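Local coordinates for phosphoenolpyruvate--glycerone phosphotransferase (PDB 3B48), which probably serves as the phosphoryl donor subunit, DhaM, of a dihydroxyacetone kinase complex that draws its phosphate from phosphoenolpyruvate through a histidine phosphorelay, at residues H37-T42 against I55-E60. Sequence-based numbering, arbitrary orientation.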
loop_
_atom_site.group_PDB
_atom_site.type_symbol
_atom_site.label_atom_id
_atom_site.label_comp_id
_atom_site.label_asym_id
_atom_site.label_seq_id
_atom_site.Cartn_x
_atom_site.Cartn_y
_atom_site.Cartn_z
ATOM N N HIS B 37 14.434 2.105 0.828
ATOM C CA HIS B 37 14.590 2.835 2.086
ATOM C C HIS B 37 13.213 2.894 2.779
ATOM O O HIS B 37 12.238 3.348 2.167
ATOM C CB HIS B 37 15.139 4.247 1.821
ATOM C CG HIS B 37 16.461 4.261 1.103
ATOM N ND1 HIS B 37 17.669 4.305 1.762
ATOM C CD2 HIS B 37 16.760 4.204 -0.216
ATOM C CE1 HIS B 37 18.652 4.311 0.885
ATOM N NE2 HIS B 37 18.127 4.240 -0.325
ATOM N N SER B 38 13.127 2.400 4.022
ATOM C CA SER B 38 11.922 2.564 4.807
ATOM C C SER B 38 11.930 3.945 5.461
ATOM O O SER B 38 12.687 4.192 6.425
ATOM C CB SER B 38 11.781 1.458 5.868
ATOM O OG SER B 38 10.659 1.731 6.697
ATOM N N LEU B 39 11.110 4.851 4.941
ATOM C CA LEU B 39 11.107 6.229 5.444
ATOM C C LEU B 39 9.808 6.697 6.083
ATOM O O LEU B 39 9.549 7.900 6.177
ATOM C CB LEU B 39 11.600 7.222 4.365
ATOM C CG LEU B 39 12.938 6.911 3.643
ATOM C CD1 LEU B 39 13.184 7.947 2.604
ATOM C CD2 LEU B 39 14.146 6.817 4.597
ATOM N N GLY B 40 9.007 5.753 6.556
ATOM C CA GLY B 40 7.796 6.086 7.304
ATOM C C GLY B 40 8.029 6.613 8.720
ATOM O O GLY B 40 8.998 6.254 9.387
ATOM N N GLY B 41 7.097 7.434 9.198
ATOM C CA GLY B 41 7.148 7.900 10.557
ATOM C C GLY B 41 7.889 9.209 10.707
ATOM O O GLY B 41 8.547 9.688 9.779
ATOM N N THR B 42 7.758 9.812 11.873
ATOM C CA THR B 42 8.567 10.958 12.193
ATOM C C THR B 42 9.941 10.484 12.671
ATOM O O THR B 42 10.185 9.282 12.791
ATOM C CB THR B 42 7.908 11.819 13.280
ATOM O OG1 THR B 42 7.997 11.137 14.539
ATOM C CG2 THR B 42 6.437 12.106 12.908
ATOM N N ILE B 55 15.526 13.959 2.269
ATOM C CA ILE B 55 16.691 14.795 2.007
ATOM C C ILE B 55 17.981 14.121 2.489
ATOM O O ILE B 55 18.905 13.928 1.703
ATOM C CB ILE B 55 16.598 16.244 2.632
ATOM C CG1 ILE B 55 15.284 16.978 2.296
ATOM C CG2 ILE B 55 17.839 17.118 2.251
ATOM C CD1 ILE B 55 15.029 17.145 0.858
ATOM N N ASP B 56 18.065 13.801 3.782
ATOM C CA ASP B 56 19.223 13.087 4.316
ATOM C C ASP B 56 19.535 11.788 3.536
ATOM O O ASP B 56 20.678 11.532 3.210
ATOM C CB ASP B 56 19.010 12.757 5.787
ATOM C CG ASP B 56 19.076 13.982 6.691
ATOM O OD1 ASP B 56 19.791 14.974 6.374
ATOM O OD2 ASP B 56 18.407 13.934 7.748
ATOM N N THR B 57 18.516 10.984 3.239
ATOM C CA THR B 57 18.701 9.768 2.453
ATOM C C THR B 57 19.351 10.050 1.099
ATOM O O THR B 57 20.365 9.436 0.769
ATOM C CB THR B 57 17.367 9.003 2.303
ATOM O OG1 THR B 57 16.881 8.650 3.610
ATOM C CG2 THR B 57 17.558 7.773 1.480
ATOM N N ILE B 58 18.801 10.997 0.339
ATOM C CA ILE B 58 19.434 11.434 -0.915
ATOM C C ILE B 58 20.853 12.006 -0.713
ATOM O O ILE B 58 21.767 11.710 -1.475
ATOM C CB ILE B 58 18.605 12.507 -1.663
ATOM C CG1 ILE B 58 17.114 12.142 -1.814
ATOM C CG2 ILE B 58 19.330 12.981 -2.954
ATOM C CD1 ILE B 58 16.825 10.887 -2.457
ATOM N N ASN B 59 21.034 12.820 0.315
ATOM C CA ASN B 59 22.345 13.378 0.596
ATOM C C ASN B 59 23.379 12.323 1.055
ATOM O O ASN B 59 24.571 12.490 0.827
ATOM C CB ASN B 59 22.243 14.537 1.594
ATOM C CG ASN B 59 22.003 15.890 0.914
ATOM O OD1 ASN B 59 22.442 16.127 -0.218
ATOM N ND2 ASN B 59 21.325 16.788 1.616
ATOM N N GLU B 60 22.916 11.241 1.674
ATOM C CA GLU B 60 23.806 10.214 2.208
ATOM C C GLU B 60 24.134 9.130 1.171
ATOM O O GLU B 60 25.086 8.371 1.340
ATOM C CB GLU B 60 23.219 9.599 3.495
ATOM C CG GLU B 60 23.491 10.454 4.740
ATOM C CD GLU B 60 22.344 10.482 5.764
ATOM O OE1 GLU B 60 21.299 9.812 5.561
ATOM O OE2 GLU B 60 22.496 11.195 6.786
#
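His-37 receives the methyl of Thr-57 over one face of its imidazole ring. Thr-57 CG2 lies 3.6 Å from the ring centroid, 16° off the ring normal, which makes this a CH-pi contact. The methyl is offset toward the rim, and its nearest ring atom is His-37 ND1, at 3.5 Å from CG2. The ring is also held from its far nitrogen, because NE2 is hydrogen-bonded to Asp-7 on the neighbouring strand 6-11. That bond should limit rotation of the imidazole and keep its face turned to the methyl.

The Ser-38 hydroxyl bonds to Thr-18 and Asp-19 of helix 15-27, not to helix 51-60. Leu-39 points toward helix 51-60 and meets the other branch of Thr-57. Its CD2 comes to 3.4 Å from Thr-57 OG1, and its CD1 to 3.9 Å from the same oxygen. This is van der Waals packing against a hydroxyl that is already engaged, since OG1 bonds to the carbonyl of Lys-53 one turn earlier in the helix. In Thr-57 CG2 stands anti to the backbone N and OG1 anti to the carbonyl carbon (chi1 -60°). The two branches are thereby divided between the imidazole and the leucine. Leu-39 and Ile-58 both also pack on Leu-9 of strand 6-11.

The contact is small, burying 126 Å² in all. It joins helix 51-60 to strand 35-38 and the residues just after it, through Thr-57 alone on the helix side. Strand 35-38 is an outermost strand of the parallel sheet in this chain. The 2-1-3-4 strand order and flanking helices are those of the alpha/beta fold of the mannose-type EIIA family.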